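Local coordinates for lipoxygenase (Cyanothece sp., PDB 5EK8), which is a non-heme iron lipoxygenase that probably inserts molecular oxygen into polyunsaturated fatty acids, at residues I357-K362 and W572-Q577; G257-L262 and M275-D280; S576-G581 and I617-N622. All blocks are in the same frame, centred on the assembly; numbering follows the deposited sequence.

Contact 1 (I357-K362 and W572-Q577); sequences IEHYAK and WVNDSQ. With FE2 (Fe (II) ion), chain B.
At the edge of the His359 imidazole, close to its plane, lie Asn574 OD1 and Gln577 NE2, while Val573 CG1 approaches the ring obliquely and reaches His359 CB at 3.5 Å. Gln577 crosses the histidine at about a right angle, with the amide and ring planes 84° apart. Its NE2 comes to 3.4 Å from His359 CE1, and no hydrogen bond forms here: the ring ND1 and this NE2 are both donors. Each instead binds one carboxylate oxygen of Glu355, which fixes the rotation of the imidazole. CG of His359 stands anti to the backbone N (chi1 -161°). His359 NE2 meets the iron at 2.5 Å. Asn574 OD1 stands farther off, 2.9 Å from iron; ND2 of Asn574 bonds Asp575 OD1 with an N-H...O angle of 160°, which holds the amide. His364, His570 and the terminal carboxylate of Ile668 complete the site, the ligand set characteristic of lipoxygenases. A wider pi-type turn, evidenced by Lys362 N to Ile357 O at 2.7 Å, carries His359. The contact is buried where helix 337-377 meets the end of helix 549-574, with helix 421-432 packed against Ile357, Tyr360 and Ala361, and helix 608-623 against Gln577.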
ATOM      1  N   ILE A 357       2.453  11.632   0.199  1.00 33.08           N
ATOM      2  CA  ILE A 357       1.978  11.424  -1.165  1.00 36.30           C
ATOM      3  C   ILE A 357       2.554  10.177  -1.850  1.00 35.31           C
ATOM      4  O   ILE A 357       1.807   9.266  -2.215  1.00 34.81           O
ATOM      5  CB  ILE A 357       2.303  12.627  -2.068  1.00 31.28           C
ATOM      6  CG1 ILE A 357       1.918  13.945  -1.397  1.00 31.46           C
ATOM      7  CG2 ILE A 357       1.624  12.458  -3.399  1.00 25.26           C
ATOM      8  CD1 ILE A 357       0.444  14.115  -1.180  1.00 38.83           C
ATOM      9  N   GLU A 358       3.872  10.158  -2.048  1.00 31.03           N
ATOM     10  CA  GLU A 358       4.533   9.102  -2.818  1.00 36.16           C
ATOM     11  C   GLU A 358       4.358   7.719  -2.203  1.00 43.01           C
ATOM     12  O   GLU A 358       4.167   6.724  -2.906  1.00 46.18           O
ATOM     13  CB  GLU A 358       6.022   9.410  -2.961  1.00 38.71           C
ATOM     14  CG  GLU A 358       6.306  10.767  -3.562  1.00 43.25           C
ATOM     15  CD  GLU A 358       5.541  10.985  -4.846  1.00 48.99           C
ATOM     16  OE1 GLU A 358       4.801  11.992  -4.940  1.00 51.35           O
ATOM     17  OE2 GLU A 358       5.682  10.141  -5.758  1.00 47.78           O
ATOM     18  N   HIS A 359       4.417   7.665  -0.882  1.00 42.64           N
ATOM     19  CA  HIS A 359       4.277   6.411  -0.174  1.00 41.33           C
ATOM     20  C   HIS A 359       2.836   6.087   0.197  1.00 42.27           C
ATOM     21  O   HIS A 359       2.161   5.323  -0.496  1.00 43.88           O
ATOM     22  CB  HIS A 359       5.123   6.438   1.086  1.00 45.10           C
ATOM     23  CG  HIS A 359       5.410   5.083   1.638  1.00 48.05           C
ATOM     24  ND1 HIS A 359       5.971   4.891   2.878  1.00 51.05           N
ATOM     25  CD2 HIS A 359       5.216   3.851   1.109  1.00 48.15           C
ATOM     26  CE1 HIS A 359       6.114   3.593   3.094  1.00 51.90           C
ATOM     27  NE2 HIS A 359       5.666   2.946   2.036  1.00 51.38           N
ATOM     28  N   TYR A 360       2.380   6.660   1.306  1.00 39.91           N
ATOM     29  CA  TYR A 360       1.083   6.305   1.871  1.00 42.61           C
ATOM     30  C   TYR A 360      -0.075   6.533   0.906  1.00 40.40           C
ATOM     31  O   TYR A 360      -0.929   5.665   0.737  1.00 40.34           O
ATOM     32  CB  TYR A 360       0.831   7.084   3.160  1.00 46.60           C
ATOM     33  CG  TYR A 360      -0.528   6.808   3.760  1.00 48.06           C
ATOM     34  CD1 TYR A 360      -0.812   5.584   4.358  1.00 47.14           C
ATOM     35  CD2 TYR A 360      -1.527   7.771   3.730  1.00 47.74           C
ATOM     36  CE1 TYR A 360      -2.061   5.331   4.903  1.00 47.68           C
ATOM     37  CE2 TYR A 360      -2.769   7.529   4.270  1.00 46.67           C
ATOM     38  CZ  TYR A 360      -3.032   6.314   4.856  1.00 49.04           C
ATOM     39  OH  TYR A 360      -4.278   6.091   5.393  1.00 54.91           O
ATOM     40  N   ALA A 361      -0.097   7.690   0.261  1.00 35.83           N
ATOM     41  CA  ALA A 361      -1.200   8.012  -0.635  1.00 31.83           C
ATOM     42  C   ALA A 361      -1.136   7.226  -1.941  1.00 33.93           C
ATOM     43  O   ALA A 361      -2.082   6.516  -2.289  1.00 37.84           O
ATOM     44  CB  ALA A 361      -1.224   9.494  -0.923  1.00 34.10           C
ATOM     45  N   LYS A 362      -0.025   7.362  -2.661  1.00 32.34           N
ATOM     46  CA  LYS A 362       0.086   6.807  -4.011  1.00 36.60           C
ATOM     47  C   LYS A 362       0.194   5.289  -4.038  1.00 39.62           C
ATOM     48  O   LYS A 362      -0.297   4.645  -4.965  1.00 41.82           O
ATOM     49  CB  LYS A 362       1.287   7.411  -4.742  1.00 34.01           C
ATOM     50  CG  LYS A 362       1.376   6.987  -6.206  1.00 32.51           C
ATOM     51  CD  LYS A 362       2.576   7.604  -6.917  1.00 32.59           C
ATOM     52  CE  LYS A 362       2.513   9.122  -6.910  1.00 24.93           C
ATOM     53  NZ  LYS A 362       3.589   9.728  -7.735  1.00 25.23           N
ATOM     54  N   TRP A 572      10.437   0.626  -4.087  1.00 41.67           N
ATOM     55  CA  TRP A 572      11.366   1.733  -4.189  1.00 39.23           C
ATOM     56  C   TRP A 572      11.138   2.747  -3.089  1.00 40.10           C
ATOM     57  O   TRP A 572      12.082   3.168  -2.426  1.00 39.26           O
ATOM     58  CB  TRP A 572      11.242   2.414  -5.544  1.00 34.46           C
ATOM     59  CG  TRP A 572      12.359   3.363  -5.826  1.00 33.56           C
ATOM     60  CD1 TRP A 572      12.590   4.575  -5.230  1.00 31.74           C
ATOM     61  CD2 TRP A 572      13.397   3.186  -6.791  1.00 33.64           C
ATOM     62  NE1 TRP A 572      13.712   5.161  -5.767  1.00 32.72           N
ATOM     63  CE2 TRP A 572      14.226   4.327  -6.727  1.00 34.42           C
ATOM     64  CE3 TRP A 572      13.707   2.173  -7.705  1.00 36.64           C
ATOM     65  CZ2 TRP A 572      15.342   4.482  -7.537  1.00 40.60           C
ATOM     66  CZ3 TRP A 572      14.818   2.327  -8.513  1.00 43.04           C
ATOM     67  CH2 TRP A 572      15.626   3.473  -8.420  1.00 45.69           C
ATOM     68  N   VAL A 573       9.882   3.129  -2.886  1.00 37.19           N
ATOM     69  CA  VAL A 573       9.584   4.169  -1.910  1.00 40.26           C
ATOM     70  C   VAL A 573       9.794   3.665  -0.480  1.00 44.27           C
ATOM     71  O   VAL A 573      10.362   4.362   0.363  1.00 42.60           O
ATOM     72  CB  VAL A 573       8.148   4.695  -2.070  1.00 43.51           C
ATOM     73  CG1 VAL A 573       7.866   5.773  -1.041  1.00 47.82           C
ATOM     74  CG2 VAL A 573       7.949   5.241  -3.469  1.00 41.30           C
ATOM     75  N   ASN A 574       9.356   2.439  -0.221  1.00 48.44           N
ATOM     76  CA  ASN A 574       9.411   1.867   1.120  1.00 47.12           C
ATOM     77  C   ASN A 574      10.823   1.487   1.557  1.00 49.87           C
ATOM     78  O   ASN A 574      11.250   1.829   2.657  1.00 48.18           O
ATOM     79  CB  ASN A 574       8.499   0.643   1.204  1.00 45.14           C
ATOM     80  CG  ASN A 574       8.436   0.060   2.592  1.00 52.12           C
ATOM     81  OD1 ASN A 574       7.678   0.536   3.439  1.00 52.38           O
ATOM     82  ND2 ASN A 574       9.229  -0.982   2.838  1.00 57.11           N
ATOM     83  N   ASP A 575      11.550   0.791   0.691  1.00 52.35           N
ATOM     84  CA  ASP A 575      12.876   0.300   1.049  1.00 52.72           C
ATOM     85  C   ASP A 575      13.933   1.399   0.982  1.00 52.35           C
ATOM     86  O   ASP A 575      15.106   1.154   1.267  1.00 58.07           O
ATOM     87  CB  ASP A 575      13.281  -0.869   0.146  1.00 53.18           C
ATOM     88  CG  ASP A 575      12.360  -2.079   0.293  1.00 55.53           C
ATOM     89  OD1 ASP A 575      11.498  -2.080   1.202  1.00 51.63           O
ATOM     90  OD2 ASP A 575      12.508  -3.035  -0.503  1.00 59.22           O
ATOM     91  N   SER A 576      13.517   2.607   0.616  1.00 47.13           N
ATOM     92  CA  SER A 576      14.433   3.742   0.573  1.00 45.56           C
ATOM     93  C   SER A 576      14.275   4.615   1.808  1.00 41.69           C
ATOM     94  O   SER A 576      14.933   5.651   1.939  1.00 43.06           O
ATOM     95  CB  SER A 576      14.206   4.583  -0.683  1.00 51.13           C
ATOM     96  OG  SER A 576      14.455   3.835  -1.860  1.00 57.90           O
ATOM     97  N   GLN A 577      13.398   4.193   2.712  1.00 40.13           N
ATOM     98  CA  GLN A 577      13.098   4.983   3.901  1.00 44.34           C
ATOM     99  C   GLN A 577      14.314   5.117   4.822  1.00 46.73           C
ATOM    100  O   GLN A 577      14.583   6.195   5.350  1.00 48.62           O
ATOM    101  CB  GLN A 577      11.912   4.377   4.659  1.00 44.05           C
ATOM    102  CG  GLN A 577      10.558   4.690   4.041  1.00 43.80           C
ATOM    103  CD  GLN A 577       9.412   3.992   4.750  1.00 47.46           C
ATOM    104  OE1 GLN A 577       9.372   2.764   4.828  1.00 55.00           O
ATOM    105  NE2 GLN A 577       8.471   4.773   5.268  1.00 41.73           N
TER
HETATM  106 FE   FE2 B 701       4.809   0.782   2.817  1.00 61.35          FE

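Contact 2 (G257-L262 and M275-D280); sequences GMNPCL and MSFIWD
Cys261 and Met275 meet through sulfur and carbon, with Phe277 CZ also near the Cys261 sulfur. They join the loop that follows helix 247-256 to strand 272-277, which pairs antiparallel with strand 264-266 in a beta hairpin of the six-stranded antiparallel sheet. The loop thus packs against the second strand of the hairpin it leads into. Backbones stay apart, Cys261 CA and Met275 CA being 7.2 Å from each other, and no hydrogen bond crosses; the contact is made mostly by side chains, with one backbone carbonyl taking part.

Met275 has the largest share of buried surface. Its CG stands anti to the backbone N (chi1 -174°), and the chain then bends at chi2 and chi3. Met275 SD lies 3.5 Å from Cys261 CB, and Met275 CE lies 3.6 Å from Leu262 O, so the thioether is set against both a side chain and a peptide carbonyl. Cys261 turns SG anti to its own carbonyl carbon, which leaves the sulfur 4.0 Å from Met275 CG and also near the Phe277 ring. Trp515 of strand 513-515 touches Met275 as well as Leu262, extending this apolar patch.

Phe277 reaches the loop with the far end of its ring. Cys261 SG is 4.4 Å from Phe277 CZ, approaching neither squarely over a face nor at an edge. The same ring rests on Val293 of strand 291-300, on Ile505 and on Ala350 of helix 337-377, so it lies where loop, sheet and long helix come together. Asn259 reaches toward it tip to tip, its amide plane turned 55° from the ring; hydrogen bonds from its ND2 to Ala350 O and Asp353 OD1 anchor that amide on the helix, and Asn259 ND2 stands 4.2 Å from Phe277 CZ.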
ATOM      1  N   GLY A 257      16.003   9.181  -5.061  1.00 45.65           N
ATOM      2  CA  GLY A 257      15.764   8.898  -3.656  1.00 45.86           C
ATOM      3  C   GLY A 257      14.379   8.360  -3.345  1.00 49.19           C
ATOM      4  O   GLY A 257      13.609   8.037  -4.252  1.00 46.48           O
ATOM      5  N   MET A 258      14.077   8.263  -2.049  1.00 52.98           N
ATOM      6  CA  MET A 258      12.790   7.771  -1.553  1.00 47.20           C
ATOM      7  C   MET A 258      11.638   8.500  -2.220  1.00 46.29           C
ATOM      8  O   MET A 258      10.650   7.891  -2.631  1.00 48.30           O
ATOM      9  CB  MET A 258      12.700   7.937  -0.035  1.00 46.81           C
ATOM     10  CG  MET A 258      11.487   7.282   0.593  1.00 46.99           C
ATOM     11  SD  MET A 258      10.889   8.169   2.043  1.00 66.60           S
ATOM     12  CE  MET A 258      10.395   9.725   1.302  1.00 44.70           C
ATOM     13  N   ASN A 259      11.782   9.818  -2.306  1.00 48.03           N
ATOM     14  CA  ASN A 259      10.896  10.660  -3.093  1.00 43.14           C
ATOM     15  C   ASN A 259      11.601  11.028  -4.386  1.00 38.44           C
ATOM     16  O   ASN A 259      12.338  12.010  -4.436  1.00 37.47           O
ATOM     17  CB  ASN A 259      10.507  11.923  -2.316  1.00 45.71           C
ATOM     18  CG  ASN A 259       9.353  12.689  -2.959  1.00 51.10           C
ATOM     19  OD1 ASN A 259       9.030  12.498  -4.132  1.00 55.33           O
ATOM     20  ND2 ASN A 259       8.727  13.563  -2.181  1.00 52.13           N
ATOM     21  N   PRO A 260      11.392  10.227  -5.438  1.00 36.50           N
ATOM     22  CA  PRO A 260      12.040  10.539  -6.708  1.00 39.81           C
ATOM     23  C   PRO A 260      11.261  11.637  -7.407  1.00 43.42           C
ATOM     24  O   PRO A 260      10.192  11.379  -7.962  1.00 44.97           O
ATOM     25  CB  PRO A 260      11.979   9.214  -7.481  1.00 37.23           C
ATOM     26  CG  PRO A 260      11.107   8.281  -6.648  1.00 36.65           C
ATOM     27  CD  PRO A 260      10.460   9.100  -5.572  1.00 34.58           C
ATOM     28  N   CYS A 261      11.798  12.850  -7.368  1.00 44.93           N
ATOM     29  CA  CYS A 261      11.078  14.037  -7.812  1.00 47.81           C
ATOM     30  C   CYS A 261      10.809  14.062  -9.314  1.00 50.09           C
ATOM     31  O   CYS A 261      11.719  13.903 -10.122  1.00 50.96           O
ATOM     32  CB  CYS A 261      11.854  15.292  -7.404  1.00 47.98           C
ATOM     33  SG  CYS A 261      12.031  15.506  -5.605  1.00 47.54           S
ATOM     34  N   LEU A 262       9.543  14.254  -9.676  1.00 51.17           N
ATOM     35  CA  LEU A 262       9.178  14.501 -11.064  1.00 52.77           C
ATOM     36  C   LEU A 262       9.338  15.992 -11.314  1.00 50.95           C
ATOM     37  O   LEU A 262       8.454  16.783 -10.998  1.00 51.60           O
ATOM     38  CB  LEU A 262       7.747  14.037 -11.353  1.00 52.75           C
ATOM     39  CG  LEU A 262       7.349  13.751 -12.804  1.00 56.22           C
ATOM     40  CD1 LEU A 262       6.096  12.893 -12.845  1.00 57.95           C
ATOM     41  CD2 LEU A 262       7.112  15.030 -13.573  1.00 59.47           C
ATOM     42  N   MET A 275      11.876  22.034  -8.570  1.00 35.40           N
ATOM     43  CA  MET A 275      10.899  21.258  -7.821  1.00 39.37           C
ATOM     44  C   MET A 275      10.317  22.114  -6.696  1.00 44.64           C
ATOM     45  O   MET A 275      11.048  22.787  -5.963  1.00 48.88           O
ATOM     46  CB  MET A 275      11.523  19.978  -7.266  1.00 35.11           C
ATOM     47  CG  MET A 275      10.532  19.035  -6.582  1.00 36.72           C
ATOM     48  SD  MET A 275       9.592  17.964  -7.696  1.00 50.21           S
ATOM     49  CE  MET A 275       8.229  19.023  -8.185  1.00 86.11           C
ATOM     50  N   SER A 276       8.994  22.095  -6.581  1.00 47.86           N
ATOM     51  CA  SER A 276       8.295  22.982  -5.670  1.00 48.64           C
ATOM     52  C   SER A 276       7.555  22.213  -4.593  1.00 48.35           C
ATOM     53  O   SER A 276       6.811  21.273  -4.879  1.00 51.19           O
ATOM     54  CB  SER A 276       7.302  23.864  -6.434  1.00 47.43           C
ATOM     55  OG  SER A 276       7.931  24.572  -7.488  1.00 51.08           O
ATOM     56  N   PHE A 277       7.757  22.631  -3.353  1.00 44.34           N
ATOM     57  CA  PHE A 277       6.923  22.169  -2.261  1.00 47.30           C
ATOM     58  C   PHE A 277       6.317  23.375  -1.555  1.00 49.32           C
ATOM     59  O   PHE A 277       7.015  24.120  -0.863  1.00 53.17           O
ATOM     60  CB  PHE A 277       7.723  21.301  -1.293  1.00 47.49           C
ATOM     61  CG  PHE A 277       8.214  20.018  -1.904  1.00 45.68           C
ATOM     62  CD1 PHE A 277       7.314  19.068  -2.367  1.00 42.10           C
ATOM     63  CD2 PHE A 277       9.574  19.759  -2.014  1.00 41.97           C
ATOM     64  CE1 PHE A 277       7.757  17.893  -2.933  1.00 42.16           C
ATOM     65  CE2 PHE A 277      10.025  18.584  -2.578  1.00 38.82           C
ATOM     66  CZ  PHE A 277       9.116  17.646  -3.036  1.00 40.93           C
ATOM     67  N   ILE A 278       5.016  23.565  -1.760  1.00 45.26           N
ATOM     68  CA  ILE A 278       4.278  24.679  -1.171  1.00 47.36           C
ATOM     69  C   ILE A 278       3.131  24.164  -0.305  1.00 46.56           C
ATOM     70  O   ILE A 278       2.330  23.339  -0.741  1.00 46.85           O
ATOM     71  CB  ILE A 278       3.722  25.633  -2.252  1.00 42.40           C
ATOM     72  CG1 ILE A 278       4.844  26.490  -2.841  1.00 40.37           C
ATOM     73  CG2 ILE A 278       2.651  26.529  -1.668  1.00 41.11           C
ATOM     74  CD1 ILE A 278       5.463  25.913  -4.086  1.00 40.04           C
ATOM     75  N   TRP A 279       3.057  24.667   0.922  1.00 44.66           N
ATOM     76  CA  TRP A 279       2.142  24.127   1.919  1.00 44.06           C
ATOM     77  C   TRP A 279       1.056  25.122   2.312  1.00 45.06           C
ATOM     78  O   TRP A 279       0.402  24.958   3.345  1.00 48.21           O
ATOM     79  CB  TRP A 279       2.926  23.688   3.162  1.00 41.91           C
ATOM     80  CG  TRP A 279       4.156  22.903   2.827  1.00 42.00           C
ATOM     81  CD1 TRP A 279       5.401  23.400   2.559  1.00 43.87           C
ATOM     82  CD2 TRP A 279       4.259  21.479   2.709  1.00 38.13           C
ATOM     83  NE1 TRP A 279       6.273  22.372   2.282  1.00 37.90           N
ATOM     84  CE2 TRP A 279       5.596  21.184   2.368  1.00 38.15           C
ATOM     85  CE3 TRP A 279       3.351  20.426   2.859  1.00 37.48           C
ATOM     86  CZ2 TRP A 279       6.046  19.879   2.176  1.00 42.70           C
ATOM     87  CZ3 TRP A 279       3.801  19.129   2.664  1.00 38.95           C
ATOM     88  CH2 TRP A 279       5.137  18.869   2.330  1.00 42.57           C
ATOM     89  N   ASP A 280       0.856  26.145   1.484  1.00 40.76           N
ATOM     90  CA  ASP A 280      -0.133  27.186   1.771  1.00 40.86           C
ATOM     91  C   ASP A 280      -1.535  26.615   1.994  1.00 43.35           C
ATOM     92  O   ASP A 280      -2.369  27.226   2.670  1.00 42.70           O
ATOM     93  CB  ASP A 280      -0.171  28.216   0.643  1.00 44.43           C
ATOM     94  CG  ASP A 280       1.132  28.969   0.497  1.00 49.41           C
ATOM     95  OD1 ASP A 280       1.412  29.472  -0.611  1.00 48.33           O
ATOM     96  OD2 ASP A 280       1.882  29.050   1.491  1.00 53.04           O
TER

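Contact 3 (S576-G581 and I617-N622); sequences SQSDEG and IFSVLN
Phe618 fits its ring against two backbone carbonyls of helix 577-581. Gln577 O lies over one face, 4.1 Å from Phe618 CG, whereas Gly581 O is at the edge and in the ring plane, 3.2 Å from Phe618 CD2. The second oxygen therefore lies where the weakly positive C-H rim would probably suit it; it also accepts a hydrogen bond from Gln614 NE2.

Van der Waals packing of side chains accompanies these carbonyl contacts. Gln577 CB is 4.0 Å from Phe618 CD1, the amide and ring planes being 50° apart. Farther out along the same side chain the amide atoms lie against leucine carbons, Gln577 OE1 at 3.6 Å from Leu621 CB and Gln577 NE2 at 3.8 Å from Leu621 CD1, so the amide, held by Glu355 at NE2, rests obliquely on the leucine. An alanine in place of Phe618 would probably open a gap between the two helices, leaving Gln577 CB, the Gly581 carbonyl and Leu351 of helix 337-377 without the ring they pack on.

Of polar bonding across the interface there is none. Ser578 OG passes near Ser619 CA and the side chain of Asn622, but Asn622 is poorly ordered, and nothing firm rests on its amide.

The axes of helices 577-581 and 617-622 approach to 8.9 Å at 156°, a nearly antiparallel pair. With Leu621 on the iron ligand Ile668 and Gln577 beside His359, this pair forms part of the second shell around the iron centre of the lipoxygenase fold.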
ATOM      1  N   SER A 576      13.517   2.607   0.616  1.00 47.13           N
ATOM      2  CA  SER A 576      14.433   3.742   0.573  1.00 45.56           C
ATOM      3  C   SER A 576      14.275   4.615   1.808  1.00 41.69           C
ATOM      4  O   SER A 576      14.933   5.651   1.939  1.00 43.06           O
ATOM      5  CB  SER A 576      14.206   4.583  -0.683  1.00 51.13           C
ATOM      6  OG  SER A 576      14.455   3.835  -1.860  1.00 57.90           O
ATOM      7  N   GLN A 577      13.398   4.193   2.712  1.00 40.13           N
ATOM      8  CA  GLN A 577      13.098   4.983   3.901  1.00 44.34           C
ATOM      9  C   GLN A 577      14.314   5.117   4.822  1.00 46.73           C
ATOM     10  O   GLN A 577      14.583   6.195   5.350  1.00 48.62           O
ATOM     11  CB  GLN A 577      11.912   4.377   4.659  1.00 44.05           C
ATOM     12  CG  GLN A 577      10.558   4.690   4.041  1.00 43.80           C
ATOM     13  CD  GLN A 577       9.412   3.992   4.750  1.00 47.46           C
ATOM     14  OE1 GLN A 577       9.372   2.764   4.828  1.00 55.00           O
ATOM     15  NE2 GLN A 577       8.471   4.773   5.268  1.00 41.73           N
ATOM     16  N   SER A 578      15.058   4.033   5.009  1.00 48.58           N
ATOM     17  CA  SER A 578      16.270   4.104   5.820  1.00 47.97           C
ATOM     18  C   SER A 578      17.339   4.947   5.149  1.00 44.89           C
ATOM     19  O   SER A 578      18.008   5.747   5.803  1.00 40.97           O
ATOM     20  CB  SER A 578      16.822   2.710   6.102  1.00 45.09           C
ATOM     21  OG  SER A 578      16.580   2.353   7.447  1.00 46.28           O
ATOM     22  N   ASP A 579      17.485   4.765   3.840  1.00 45.40           N
ATOM     23  CA  ASP A 579      18.526   5.446   3.080  1.00 47.99           C
ATOM     24  C   ASP A 579      18.359   6.956   3.095  1.00 50.53           C
ATOM     25  O   ASP A 579      19.333   7.698   2.989  1.00 54.06           O
ATOM     26  CB  ASP A 579      18.544   4.952   1.633  1.00 50.82           C
ATOM     27  CG  ASP A 579      18.811   3.468   1.528  1.00 51.84           C
ATOM     28  OD1 ASP A 579      19.178   2.856   2.552  1.00 57.72           O
ATOM     29  OD2 ASP A 579      18.662   2.913   0.420  1.00 49.38           O
ATOM     30  N   GLU A 580      17.121   7.413   3.227  1.00 51.22           N
ATOM     31  CA  GLU A 580      16.856   8.840   3.195  1.00 47.85           C
ATOM     32  C   GLU A 580      16.699   9.421   4.592  1.00 44.54           C
ATOM     33  O   GLU A 580      17.121  10.544   4.850  1.00 45.00           O
ATOM     34  CB  GLU A 580      15.603   9.139   2.366  1.00 42.44           C
ATOM     35  CG  GLU A 580      15.799  10.261   1.365  1.00 37.87           C
ATOM     36  CD  GLU A 580      16.741   9.875   0.234  1.00 40.95           C
ATOM     37  OE1 GLU A 580      16.580   8.767  -0.327  1.00 38.40           O
ATOM     38  OE2 GLU A 580      17.646  10.678  -0.091  1.00 43.33           O
ATOM     39  N   GLY A 581      16.099   8.657   5.498  1.00 38.62           N
ATOM     40  CA  GLY A 581      15.727   9.201   6.790  1.00 42.04           C
ATOM     41  C   GLY A 581      16.228   8.459   8.011  1.00 45.35           C
ATOM     42  O   GLY A 581      15.786   8.742   9.123  1.00 44.57           O
ATOM     43  N   ILE A 617      10.789   3.551  13.448  1.00 50.51           N
ATOM     44  CA  ILE A 617       9.794   3.226  12.438  1.00 49.59           C
ATOM     45  C   ILE A 617      10.436   2.968  11.085  1.00 49.34           C
ATOM     46  O   ILE A 617      10.073   2.008  10.408  1.00 51.62           O
ATOM     47  CB  ILE A 617       8.736   4.342  12.297  1.00 50.46           C
ATOM     48  CG1 ILE A 617       7.837   4.378  13.531  1.00 51.33           C
ATOM     49  CG2 ILE A 617       7.871   4.116  11.064  1.00 44.57           C
ATOM     50  CD1 ILE A 617       7.062   3.096  13.741  1.00 51.33           C
ATOM     51  N   PHE A 618      11.387   3.808  10.680  1.00 48.94           N
ATOM     52  CA  PHE A 618      12.010   3.597   9.372  1.00 51.41           C
ATOM     53  C   PHE A 618      12.726   2.245   9.316  1.00 61.35           C
ATOM     54  O   PHE A 618      12.552   1.465   8.362  1.00 65.01           O
ATOM     55  CB  PHE A 618      12.984   4.726   9.044  1.00 47.36           C
ATOM     56  CG  PHE A 618      12.314   6.017   8.702  1.00 46.46           C
ATOM     57  CD1 PHE A 618      11.009   6.033   8.242  1.00 49.08           C
ATOM     58  CD2 PHE A 618      12.985   7.216   8.838  1.00 48.98           C
ATOM     59  CE1 PHE A 618      10.382   7.223   7.928  1.00 46.91           C
ATOM     60  CE2 PHE A 618      12.365   8.413   8.521  1.00 49.18           C
ATOM     61  CZ  PHE A 618      11.061   8.417   8.067  1.00 45.72           C
ATOM     62  N   SER A 619      13.507   1.968  10.358  1.00 62.87           N
ATOM     63  CA  SER A 619      14.282   0.732  10.453  1.00 60.48           C
ATOM     64  C   SER A 619      13.395  -0.510  10.493  1.00 66.77           C
ATOM     65  O   SER A 619      13.737  -1.549   9.925  1.00 73.23           O
ATOM     66  CB  SER A 619      15.173   0.775  11.690  1.00 52.88           C
ATOM     67  OG  SER A 619      15.841   2.022  11.774  1.00 49.31           O
ATOM     68  N   VAL A 620      12.256  -0.396  11.167  1.00 64.80           N
ATOM     69  CA  VAL A 620      11.283  -1.483  11.217  1.00 64.77           C
ATOM     70  C   VAL A 620      10.651  -1.712   9.848  1.00 69.51           C
ATOM     71  O   VAL A 620      10.653  -2.831   9.331  1.00 70.96           O
ATOM     72  CB  VAL A 620      10.167  -1.203  12.251  1.00 62.23           C
ATOM     73  CG1 VAL A 620       8.910  -2.010  11.929  1.00 61.68           C
ATOM     74  CG2 VAL A 620      10.657  -1.496  13.662  1.00 61.50           C
ATOM     75  N   LEU A 621      10.122  -0.640   9.263  1.00 69.93           N
ATOM     76  CA  LEU A 621       9.387  -0.722   8.007  1.00 70.08           C
ATOM     77  C   LEU A 621      10.242  -1.241   6.855  1.00 72.65           C
ATOM     78  O   LEU A 621       9.748  -1.980   6.004  1.00 72.78           O
ATOM     79  CB  LEU A 621       8.799   0.644   7.640  1.00 68.05           C
ATOM     80  CG  LEU A 621       7.615   1.139   8.477  1.00 63.65           C
ATOM     81  CD1 LEU A 621       6.998   2.390   7.852  1.00 62.45           C
ATOM     82  CD2 LEU A 621       6.571   0.043   8.650  1.00 57.59           C
ATOM     83  N   ASN A 622      11.514  -0.862   6.809  1.00 81.71           N
ATOM     84  CA  ASN A 622      12.362  -1.393   5.748  1.00 88.19           C
ATOM     85  C   ASN A 622      13.056  -2.695   6.175  1.00 85.65           C
ATOM     86  O   ASN A 622      13.578  -3.430   5.336  1.00 90.28           O
ATOM     87  CB  ASN A 622      13.381  -0.335   5.293  1.00101.76           C
ATOM     88  CG  ASN A 622      14.800  -0.611   5.792  1.00117.67           C
ATOM     89  OD1 ASN A 622      15.039  -0.803   6.989  1.00124.41           O
ATOM     90  ND2 ASN A 622      15.751  -0.621   4.862  1.00120.13           N
TER

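Overall arrangement
Contact 1 is the most central and is wholly buried; contact 2 is also buried but farther out, between a loop and strand 272-277, and contact 3 is only partly buried. Contacts 1 and 3 share Ser576 and Gln577, so the chain turns directly from an iron-bearing helix into the short helix 577-581, which pairs with helix 608-623. Contact 2 reaches both: Gly257 O lies 3.3 Å from Trp572 NE1, a probable hydrogen bond, and Met258 N lies 3.1 Å from Glu580 OE1, probably another. Chemistry follows position: metal coordination and imidazole orientation in contact 1, sulfur and aromatic packing in contact 2, ring against backbone carbonyls in contact 3. None has a hydrogen bond directly between its segments.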